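Long-range contacts in malate dehydrogenase (Pyrococcus horikoshii, PDB 1V9N), which catalyses the NAD-dependent interconversion of (S)-malate and oxaloacetate as a homodimer of the LDH2/MDH2 oxidoreductase family: residues S147-R152 against S276-F281; Y87-G92 against I121-N126; K38-N43 against E94-V99. All coordinates share one frame; numbering follows the deposited sequence.

Contact 1 of 3, residues S147-R152 against S276-F281. With NDP (NADPH dihydro-nicotinamide-adenine-dinucleotide phosphate), chain B.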
loop_
_atom_site.group_PDB
_atom_site.type_symbol
_atom_site.label_atom_id
_atom_site.label_comp_id
_atom_site.label_asym_id
_atom_site.label_seq_id
_atom_site.Cartn_x
_atom_site.Cartn_y
_atom_site.Cartn_z
ATOM N N SER A 147 2.508 -8.623 4.403
ATOM C CA SER A 147 2.837 -8.404 5.801
ATOM C C SER A 147 3.181 -6.948 6.057
ATOM O O SER A 147 3.782 -6.285 5.218
ATOM C CB SER A 147 4.003 -9.285 6.238
ATOM O OG SER A 147 4.207 -9.142 7.633
HETATM N N MSE A 148 2.785 -6.459 7.228
HETATM C CA MSE A 148 3.040 -5.085 7.637
HETATM C C MSE A 148 3.291 -5.108 9.133
HETATM O O MSE A 148 2.928 -6.070 9.823
HETATM C CB MSE A 148 1.817 -4.196 7.396
HETATM C CG MSE A 148 1.303 -4.122 5.977
HETATM SE SE MSE A 148 -0.412 -3.180 5.959
HETATM C CE MSE A 148 -1.059 -3.820 4.242
ATOM N N THR A 149 3.897 -4.034 9.629
ATOM C CA THR A 149 4.183 -3.893 11.047
ATOM C C THR A 149 4.379 -2.413 11.352
ATOM O O THR A 149 4.859 -1.656 10.507
ATOM C CB THR A 149 5.475 -4.647 11.447
ATOM O OG1 THR A 149 5.674 -4.532 12.860
ATOM C CG2 THR A 149 6.693 -4.062 10.725
ATOM N N ASN A 150 3.984 -1.987 12.545
ATOM C CA ASN A 150 4.195 -0.603 12.910
ATOM C C ASN A 150 5.522 -0.596 13.665
ATOM O O ASN A 150 6.180 -1.640 13.783
ATOM C CB ASN A 150 3.035 -0.060 13.763
ATOM C CG ASN A 150 2.832 -0.824 15.048
ATOM O OD1 ASN A 150 3.624 -1.693 15.409
ATOM N ND2 ASN A 150 1.764 -0.494 15.759
ATOM N N SER A 151 5.939 0.563 14.157
ATOM C CA SER A 151 7.208 0.632 14.864
ATOM C C SER A 151 7.297 1.865 15.743
ATOM O O SER A 151 6.304 2.558 15.966
ATOM C CB SER A 151 8.359 0.639 13.855
ATOM O OG SER A 151 8.304 1.798 13.038
ATOM N N ARG A 152 8.497 2.129 16.246
ATOM C CA ARG A 152 8.727 3.287 17.098
ATOM C C ARG A 152 8.522 4.547 16.273
ATOM O O ARG A 152 8.742 4.544 15.062
ATOM C CB ARG A 152 10.158 3.266 17.646
ATOM C CG ARG A 152 10.483 2.041 18.472
ATOM C CD ARG A 152 11.880 2.118 19.085
ATOM N NE ARG A 152 12.924 2.257 18.074
ATOM C CZ ARG A 152 13.474 3.412 17.714
ATOM N NH1 ARG A 152 13.086 4.545 18.289
ATOM N NH2 ARG A 152 14.411 3.437 16.773
ATOM N N SER A 276 6.288 -3.388 24.744
ATOM C CA SER A 276 6.667 -2.607 23.564
ATOM C C SER A 276 5.426 -2.413 22.694
ATOM O O SER A 276 5.237 -1.366 22.073
ATOM C CB SER A 276 7.746 -3.321 22.756
ATOM O OG SER A 276 8.939 -3.456 23.510
ATOM N N ASN A 277 4.597 -3.448 22.665
ATOM C CA ASN A 277 3.348 -3.461 21.923
ATOM C C ASN A 277 3.486 -3.199 20.422
ATOM O O ASN A 277 2.761 -2.386 19.850
ATOM C CB ASN A 277 2.365 -2.471 22.563
ATOM C CG ASN A 277 0.913 -2.915 22.433
ATOM O OD1 ASN A 277 0.627 -4.037 22.010
ATOM N ND2 ASN A 277 -0.013 -2.035 22.813
ATOM N N VAL A 278 4.434 -3.880 19.785
ATOM C CA VAL A 278 4.592 -3.752 18.344
ATOM C C VAL A 278 3.452 -4.607 17.795
ATOM O O VAL A 278 3.156 -5.670 18.346
ATOM C CB VAL A 278 5.934 -4.333 17.848
ATOM C CG1 VAL A 278 5.997 -4.249 16.334
ATOM C CG2 VAL A 278 7.097 -3.566 18.458
ATOM N N CYS A 279 2.800 -4.143 16.735
ATOM C CA CYS A 279 1.690 -4.889 16.157
ATOM C C CYS A 279 1.971 -5.242 14.700
ATOM O O CYS A 279 2.669 -4.507 14.006
ATOM C CB CYS A 279 0.398 -4.076 16.278
ATOM S SG CYS A 279 -0.083 -3.697 18.013
ATOM N N HIS A 280 1.428 -6.369 14.245
ATOM C CA HIS A 280 1.652 -6.816 12.875
ATOM C C HIS A 280 0.355 -7.156 12.148
ATOM O O HIS A 280 -0.677 -7.411 12.771
ATOM C CB HIS A 280 2.531 -8.073 12.846
ATOM C CG HIS A 280 3.667 -8.060 13.821
ATOM N ND1 HIS A 280 4.575 -7.026 13.902
ATOM C CD2 HIS A 280 4.071 -8.986 14.724
ATOM C CE1 HIS A 280 5.487 -7.315 14.813
ATOM N NE2 HIS A 280 5.205 -8.499 15.327
ATOM N N PHE A 281 0.435 -7.175 10.823
ATOM C CA PHE A 281 -0.693 -7.508 9.955
ATOM C C PHE A 281 -0.191 -8.567 8.975
ATOM O O PHE A 281 0.860 -8.395 8.360
ATOM C CB PHE A 281 -1.154 -6.273 9.170
ATOM C CG PHE A 281 -2.238 -6.558 8.159
ATOM C CD1 PHE A 281 -3.577 -6.564 8.533
ATOM C CD2 PHE A 281 -1.912 -6.837 6.833
ATOM C CE1 PHE A 281 -4.582 -6.842 7.605
ATOM C CE2 PHE A 281 -2.907 -7.117 5.893
ATOM C CZ PHE A 281 -4.248 -7.119 6.282
HETATM P PA NDP B . 14.589 -0.539 -0.271
HETATM O O1A NDP B . 15.865 -1.180 -0.063
HETATM O O2A NDP B . 14.447 0.864 -0.798
HETATM O O5B NDP B . 13.700 -1.549 -1.209
HETATM C C5B NDP B . 12.349 -1.227 -1.587
HETATM C C4B NDP B . 11.857 -2.425 -2.422
HETATM O O4B NDP B . 12.121 -2.049 -3.785
HETATM C C3B NDP B . 12.520 -3.760 -2.221
HETATM O O3B NDP B . 11.492 -4.790 -2.334
HETATM C C2B NDP B . 13.534 -3.906 -3.299
HETATM O O2B NDP B . 13.919 -5.239 -3.678
HETATM C C1B NDP B . 12.916 -3.074 -4.380
HETATM N N9A NDP B . 13.881 -2.356 -5.257
HETATM C C8A NDP B . 15.112 -1.725 -4.922
HETATM N N7A NDP B . 15.664 -1.176 -5.979
HETATM C C5A NDP B . 14.827 -1.422 -7.029
HETATM C C6A NDP B . 14.833 -1.101 -8.424
HETATM N N6A NDP B . 15.841 -0.393 -8.946
HETATM N N1A NDP B . 13.796 -1.519 -9.230
HETATM C C2A NDP B . 12.755 -2.242 -8.704
HETATM N N3A NDP B . 12.655 -2.590 -7.404
HETATM C C4A NDP B . 13.731 -2.148 -6.610
HETATM O O3 NDP B . 13.654 -0.595 0.991
HETATM P PN NDP B . 13.619 -0.028 2.472
HETATM O O1N NDP B . 12.411 0.788 2.542
HETATM O O2N NDP B . 14.945 0.668 2.595
HETATM O O5D NDP B . 13.536 -1.378 3.311
HETATM C C5D NDP B . 14.341 -1.617 4.500
HETATM C C4D NDP B . 14.022 -3.038 5.105
HETATM O O4D NDP B . 13.744 -2.836 6.479
HETATM C C3D NDP B . 12.786 -3.783 4.543
HETATM O O3D NDP B . 13.136 -5.165 4.387
HETATM C C2D NDP B . 11.673 -3.540 5.547
HETATM O O2D NDP B . 10.730 -4.591 5.543
HETATM C C1D NDP B . 12.484 -3.393 6.861
HETATM N N1N NDP B . 11.853 -2.500 7.870
HETATM C C2N NDP B . 11.431 -3.115 9.081
HETATM C C3N NDP B . 10.822 -2.248 10.079
HETATM C C7N NDP B . 10.374 -2.820 11.353
HETATM O O7N NDP B . 9.854 -2.147 12.251
HETATM N N7N NDP B . 10.516 -4.151 11.597
HETATM C C4N NDP B . 10.696 -0.856 9.782
HETATM C C5N NDP B . 11.110 -0.279 8.590
HETATM C C6N NDP B . 11.697 -1.098 7.627
HETATM P P2B NDP B . 15.209 -5.980 -3.232
HETATM O O1X NDP B . 15.636 -6.636 -4.478
HETATM O O2X NDP B . 14.882 -6.980 -2.169
HETATM O O3X NDP B . 16.239 -4.970 -2.734
#
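Near the C-terminal end of strand 147-149, T149 and H280 lie side by side on one face of the sheet, and T149 OG1 and H280 ND1 share a hydrogen bond of 2.9 Å. The hydroxyl arrives at the edge of the imidazole, in the ring plane, because OG1 is anti to the backbone N (chi1 -177°). The same torsion sends T149 CG2 the other way, 3.9 Å from NDP N7N of the carboxamide. S151, two residues on, brings its CB to 3.5 Å from NDP O7N. N150 folds back across the gap: its OD1 takes the backbone N-H of C279 at 2.9 Å along an almost straight line, with the donor above the amide plane, while N150 N donates to C279 O. On the other face the selenium of M148, a selenomethionine, makes a Met-aromatic contact oblique to the F281 ring, 4.8 Å from the centroid, and M148 CB lies 4.0 Å from F281 CB.

The second shell fixes these groups. S125 holds H280 NE2, so both ring nitrogens are engaged, and Y128 stacks on the imidazole; D253 binds N150 ND2. Helix 242-258 packs against M148 and F281. The backbone ladder carries these groups: M148 and F281 form a hydrogen-bonded antiparallel pair and T149 and H280 the adjoining non-hydrogen-bonded one, a central antiparallel pairing of the mixed sheet that ends at the nicotinamide side of the NADPH pocket.

Contact 2 of 3, residues Y87-G92 against I121-N126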
loop_
_atom_site.group_PDB
_atom_site.type_symbol
_atom_site.label_atom_id
_atom_site.label_comp_id
_atom_site.label_asym_id
_atom_site.label_seq_id
_atom_site.Cartn_x
_atom_site.Cartn_y
_atom_site.Cartn_z
ATOM N N TYR A 87 -9.837 -15.679 9.566
ATOM C CA TYR A 87 -9.112 -14.641 10.295
ATOM C C TYR A 87 -8.838 -15.005 11.742
ATOM O O TYR A 87 -9.418 -15.951 12.287
ATOM C CB TYR A 87 -9.893 -13.321 10.263
ATOM C CG TYR A 87 -10.966 -13.216 11.327
ATOM C CD1 TYR A 87 -10.661 -12.744 12.605
ATOM C CD2 TYR A 87 -12.275 -13.637 11.075
ATOM C CE1 TYR A 87 -11.631 -12.698 13.608
ATOM C CE2 TYR A 87 -13.248 -13.594 12.070
ATOM C CZ TYR A 87 -12.917 -13.122 13.334
ATOM O OH TYR A 87 -13.873 -13.061 14.320
ATOM N N ALA A 88 -7.942 -14.240 12.355
ATOM C CA ALA A 88 -7.605 -14.421 13.753
ATOM C C ALA A 88 -6.932 -13.167 14.309
ATOM O O ALA A 88 -6.223 -12.447 13.592
ATOM C CB ALA A 88 -6.696 -15.627 13.930
ATOM N N LEU A 89 -7.197 -12.894 15.580
ATOM C CA LEU A 89 -6.588 -11.771 16.273
ATOM C C LEU A 89 -5.724 -12.447 17.334
ATOM O O LEU A 89 -6.225 -13.171 18.191
ATOM C CB LEU A 89 -7.653 -10.874 16.910
ATOM C CG LEU A 89 -7.159 -9.808 17.893
ATOM C CD1 LEU A 89 -6.043 -8.987 17.269
ATOM C CD2 LEU A 89 -8.328 -8.916 18.296
ATOM N N ILE A 90 -4.422 -12.216 17.255
ATOM C CA ILE A 90 -3.460 -12.841 18.154
ATOM C C ILE A 90 -2.793 -11.860 19.118
ATOM O O ILE A 90 -2.546 -10.708 18.767
ATOM C CB ILE A 90 -2.314 -13.496 17.326
ATOM C CG1 ILE A 90 -2.880 -14.520 16.334
ATOM C CG2 ILE A 90 -1.266 -14.088 18.248
ATOM C CD1 ILE A 90 -3.658 -15.649 16.960
ATOM N N ASP A 91 -2.505 -12.328 20.331
ATOM C CA ASP A 91 -1.785 -11.509 21.306
ATOM C C ASP A 91 -0.441 -12.227 21.469
ATOM O O ASP A 91 -0.390 -13.385 21.899
ATOM C CB ASP A 91 -2.516 -11.435 22.650
ATOM C CG ASP A 91 -1.867 -10.437 23.606
ATOM O OD1 ASP A 91 -0.732 -10.701 24.057
ATOM O OD2 ASP A 91 -2.481 -9.376 23.894
ATOM N N GLY A 92 0.634 -11.534 21.104
ATOM C CA GLY A 92 1.970 -12.108 21.165
ATOM C C GLY A 92 2.590 -12.383 22.520
ATOM O O GLY A 92 3.656 -13.004 22.596
ATOM N N ILE A 121 -3.902 -10.846 12.502
ATOM C CA ILE A 121 -3.354 -9.616 13.036
ATOM C C ILE A 121 -2.866 -9.887 14.451
ATOM O O ILE A 121 -3.503 -10.617 15.214
ATOM C CB ILE A 121 -4.415 -8.511 13.013
ATOM C CG1 ILE A 121 -4.838 -8.274 11.555
ATOM C CG2 ILE A 121 -3.867 -7.238 13.625
ATOM C CD1 ILE A 121 -5.954 -7.301 11.378
ATOM N N ALA A 122 -1.725 -9.306 14.797
ATOM C CA ALA A 122 -1.159 -9.532 16.114
ATOM C C ALA A 122 -0.811 -8.248 16.848
ATOM O O ALA A 122 -0.394 -7.265 16.243
ATOM C CB ALA A 122 0.091 -10.417 15.990
ATOM N N ARG A 123 -1.017 -8.260 18.159
ATOM C CA ARG A 123 -0.676 -7.119 18.996
ATOM C C ARG A 123 0.212 -7.681 20.091
ATOM O O ARG A 123 0.404 -8.899 20.179
ATOM C CB ARG A 123 -1.926 -6.499 19.628
ATOM C CG ARG A 123 -2.576 -7.387 20.682
ATOM C CD ARG A 123 -3.834 -6.751 21.238
ATOM N NE ARG A 123 -4.444 -7.581 22.277
ATOM C CZ ARG A 123 -5.755 -7.662 22.481
ATOM N NH1 ARG A 123 -6.583 -6.967 21.715
ATOM N NH2 ARG A 123 -6.237 -8.426 23.454
ATOM N N ASN A 124 0.742 -6.793 20.923
ATOM C CA ASN A 124 1.603 -7.174 22.037
ATOM C C ASN A 124 2.768 -8.054 21.601
ATOM O O ASN A 124 3.064 -9.080 22.218
ATOM C CB ASN A 124 0.775 -7.874 23.122
ATOM C CG ASN A 124 1.513 -7.965 24.450
ATOM O OD1 ASN A 124 2.424 -7.184 24.716
ATOM N ND2 ASN A 124 1.112 -8.912 25.294
ATOM N N SER A 125 3.438 -7.630 20.534
ATOM C CA SER A 125 4.583 -8.347 19.996
ATOM C C SER A 125 5.837 -7.462 20.111
ATOM O O SER A 125 5.850 -6.482 20.855
ATOM C CB SER A 125 4.315 -8.714 18.531
ATOM O OG SER A 125 5.375 -9.476 17.977
ATOM N N ASN A 126 6.882 -7.813 19.366
ATOM C CA ASN A 126 8.140 -7.071 19.380
ATOM C C ASN A 126 8.664 -6.915 17.956
ATOM O O ASN A 126 8.093 -7.472 17.023
ATOM C CB ASN A 126 9.173 -7.811 20.250
ATOM C CG ASN A 126 9.067 -7.443 21.720
ATOM O OD1 ASN A 126 9.369 -6.309 22.103
ATOM N ND2 ASN A 126 8.621 -8.388 22.549
HETATM O O HOH W 1 -4.873 -10.042 25.772
#
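A beta-alpha-beta unit supplies this contact: strand 87-91 and strand 117-125 run parallel, side by side in the mixed sheet, and helix 97-115 connects them. The local axes differ by only 18° and pass 4.6 Å apart. L89 pairs with I121, I90 with A122 and D91 with R123, and the backbone bonds zigzag as a parallel ladder requires. I121 N donates to A88 O, I90 N to I121 O at 2.8 Å, R123 N to I90 O and G92 N to R123 O, each donor lying nearly along the C=O axis.

One face carries I90 and A122, whose CB atoms are 4.1 Å apart; A122 also touches S104 of the connecting helix. The other carries L89, I121, D91 and R123, and there F290 and I291 of the second subunit pack on I121 and L89 respectively. L89 bends its CD1 over the backbone, 3.7 Å from I121 O.

At N124 the chain turns a corner, and polar groups take over. G92 fits closely here, since a CB on it would clash with N124 O. The carboxylate of D91, with CG anti to the backbone N, divides its two oxygens between neighbours. D91 OD1 offers its syn lone pair to N124 ND2 at 2.9 Å and also accepts from the backbone N of D93. R123 NH1 is held by S260 O, and a water bridges R123 NH2 to D91 OD2. In the salt bridge proper, R123 NE meets the anti lone pair of D91 OD2 at 3.1 Å, in the guanidinium plane though the carboxylate is turned 83° to it.

Contact 3 of 3, residues K38-N43 against E94-V99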
loop_
_atom_site.group_PDB
_atom_site.type_symbol
_atom_site.label_atom_id
_atom_site.label_comp_id
_atom_site.label_asym_id
_atom_site.label_seq_id
_atom_site.Cartn_x
_atom_site.Cartn_y
_atom_site.Cartn_z
ATOM N N LYS A 38 16.196 -20.610 16.080
ATOM C CA LYS A 38 16.422 -20.864 14.660
ATOM C C LYS A 38 15.553 -19.960 13.780
ATOM O O LYS A 38 15.968 -19.556 12.694
ATOM C CB LYS A 38 16.155 -22.342 14.341
ATOM C CG LYS A 38 17.150 -23.286 14.999
ATOM C CD LYS A 38 16.918 -24.739 14.599
ATOM C CE LYS A 38 17.970 -25.646 15.225
ATOM N NZ LYS A 38 17.802 -27.067 14.814
ATOM N N ILE A 39 14.350 -19.639 14.247
ATOM C CA ILE A 39 13.462 -18.757 13.488
ATOM C C ILE A 39 14.047 -17.345 13.473
ATOM O O ILE A 39 14.091 -16.695 12.434
ATOM C CB ILE A 39 12.043 -18.715 14.105
ATOM C CG1 ILE A 39 11.349 -20.066 13.909
ATOM C CG2 ILE A 39 11.227 -17.601 13.463
ATOM C CD1 ILE A 39 10.054 -20.215 14.685
ATOM N N VAL A 40 14.504 -16.873 14.628
ATOM C CA VAL A 40 15.092 -15.539 14.706
ATOM C C VAL A 40 16.334 -15.462 13.813
ATOM O O VAL A 40 16.492 -14.523 13.030
ATOM C CB VAL A 40 15.489 -15.187 16.164
ATOM C CG1 VAL A 40 16.117 -13.797 16.212
ATOM C CG2 VAL A 40 14.255 -15.244 17.064
ATOM N N ALA A 41 17.206 -16.458 13.928
ATOM C CA ALA A 41 18.432 -16.495 13.134
ATOM C C ALA A 41 18.113 -16.490 11.638
ATOM O O ALA A 41 18.733 -15.759 10.863
ATOM C CB ALA A 41 19.248 -17.732 13.499
ATOM N N ASP A 42 17.144 -17.310 11.242
ATOM C CA ASP A 42 16.732 -17.397 9.845
ATOM C C ASP A 42 16.312 -16.014 9.340
ATOM O O ASP A 42 16.698 -15.595 8.249
ATOM C CB ASP A 42 15.559 -18.373 9.710
ATOM C CG ASP A 42 15.207 -18.672 8.262
ATOM O OD1 ASP A 42 14.127 -19.257 8.022
ATOM O OD2 ASP A 42 16.006 -18.330 7.363
ATOM N N ASN A 43 15.527 -15.305 10.148
ATOM C CA ASN A 43 15.052 -13.975 9.787
ATOM C C ASN A 43 16.179 -12.942 9.704
ATOM O O ASN A 43 16.251 -12.166 8.746
ATOM C CB ASN A 43 13.978 -13.526 10.793
ATOM C CG ASN A 43 13.629 -12.060 10.669
ATOM O OD1 ASN A 43 14.346 -11.201 11.174
ATOM N ND2 ASN A 43 12.518 -11.764 9.995
ATOM N N GLU A 94 4.262 -10.628 24.387
ATOM C CA GLU A 94 5.606 -10.043 24.399
ATOM C C GLU A 94 6.744 -10.940 23.921
ATOM O O GLU A 94 7.909 -10.721 24.266
ATOM C CB GLU A 94 5.919 -9.493 25.801
ATOM C CG GLU A 94 4.909 -8.452 26.250
ATOM C CD GLU A 94 5.376 -7.609 27.424
ATOM O OE1 GLU A 94 6.534 -7.130 27.406
ATOM O OE2 GLU A 94 4.569 -7.409 28.357
ATOM N N GLY A 95 6.415 -11.938 23.110
ATOM C CA GLY A 95 7.447 -12.827 22.610
ATOM C C GLY A 95 8.286 -12.147 21.546
ATOM O O GLY A 95 8.013 -11.010 21.157
ATOM N N LEU A 96 9.331 -12.831 21.091
ATOM C CA LEU A 96 10.179 -12.295 20.036
ATOM C C LEU A 96 9.263 -12.068 18.833
ATOM O O LEU A 96 8.378 -12.877 18.570
ATOM C CB LEU A 96 11.264 -13.311 19.682
ATOM C CG LEU A 96 12.341 -13.478 20.749
ATOM C CD1 LEU A 96 12.994 -14.853 20.634
ATOM C CD2 LEU A 96 13.359 -12.353 20.597
ATOM N N GLY A 97 9.472 -10.969 18.113
ATOM C CA GLY A 97 8.642 -10.669 16.960
ATOM C C GLY A 97 8.681 -11.754 15.899
ATOM O O GLY A 97 7.656 -12.068 15.289
ATOM N N GLN A 98 9.866 -12.318 15.675
ATOM C CA GLN A 98 10.049 -13.380 14.691
ATOM C C GLN A 98 9.188 -14.607 15.020
ATOM O O GLN A 98 8.628 -15.234 14.125
ATOM C CB GLN A 98 11.522 -13.797 14.627
ATOM C CG GLN A 98 12.476 -12.748 14.053
ATOM C CD GLN A 98 12.809 -11.627 15.025
ATOM O OE1 GLN A 98 12.469 -11.686 16.204
ATOM N NE2 GLN A 98 13.490 -10.601 14.530
ATOM N N VAL A 99 9.089 -14.941 16.306
ATOM C CA VAL A 99 8.295 -16.085 16.751
ATOM C C VAL A 99 6.813 -15.784 16.587
ATOM O O VAL A 99 6.064 -16.592 16.032
ATOM C CB VAL A 99 8.594 -16.441 18.234
ATOM C CG1 VAL A 99 7.647 -17.535 18.720
ATOM C CG2 VAL A 99 10.031 -16.909 18.369
#
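Q98, in the first turn of helix 97-115, reaches across to helix 34-49, and its path shows how a polar side chain can pack largely through its carbons. Q98 CB sits 3.9 Å from V40 CG2. Q98 CG, anti to the carbonyl carbon, presses against the flank of N43, 3.6 Å from N43 CG. A bend about the CB-CG bond (chi2 77°) turns the amide toward V40, and Q98 CD comes to 4.1 Å from V40 CG1. At the tip Q98 OE1 stays near V40 CG2, whereas Q98 NE2 is 3.5 Å from N43 OD1 and has a weak hydrogen bond to Y63 OH. The Q98 and N43 amides stand 76° apart, crossing steeply instead of stacking.

Around this side chain the helices meet through aliphatic branches. V40 CG2 also touches L96 CD1 at 3.8 Å, L96 being the N-cap residue of helix 97-115, and I39 CG2 rests 3.6 Å from Q98 O. L27 of helix 16-29 adds to the packing on V40, and Y134 of helix 132-139 touches both Q98 and N43. An alanine in place of Q98 would remove everything beyond CB, including the amide weakly bonded to Y63, and would probably loosen the packing against N43 and V40. The chemistry is thus that of buried helix packing: van der Waals contact joins the segments, and the amide NH2 has a weak partner, Y63, outside both.

Contacts 1 and 2 are two joints of one sheet, their centres 9 Å apart, separated by the pairing of strands 117-125 and 278-285. Across that pairing H280 N probably donates a hydrogen bond of 2.8 Å to A122 O, so H280 of contact 1 is held by residues of contact 2, S125 among them. Contact 3 extends the same beta-alpha-beta unit into the helical layer: N124 O probably accepts from E94 N at 2.9 Å, and N126 ND2 probably donates to G95 O. Contact 1 borders the NADPH carboxamide directly; the side chain of Q98 in contact 3 is about 8 Å from the cofactor, and that of A122 in contact 2 about 13 Å.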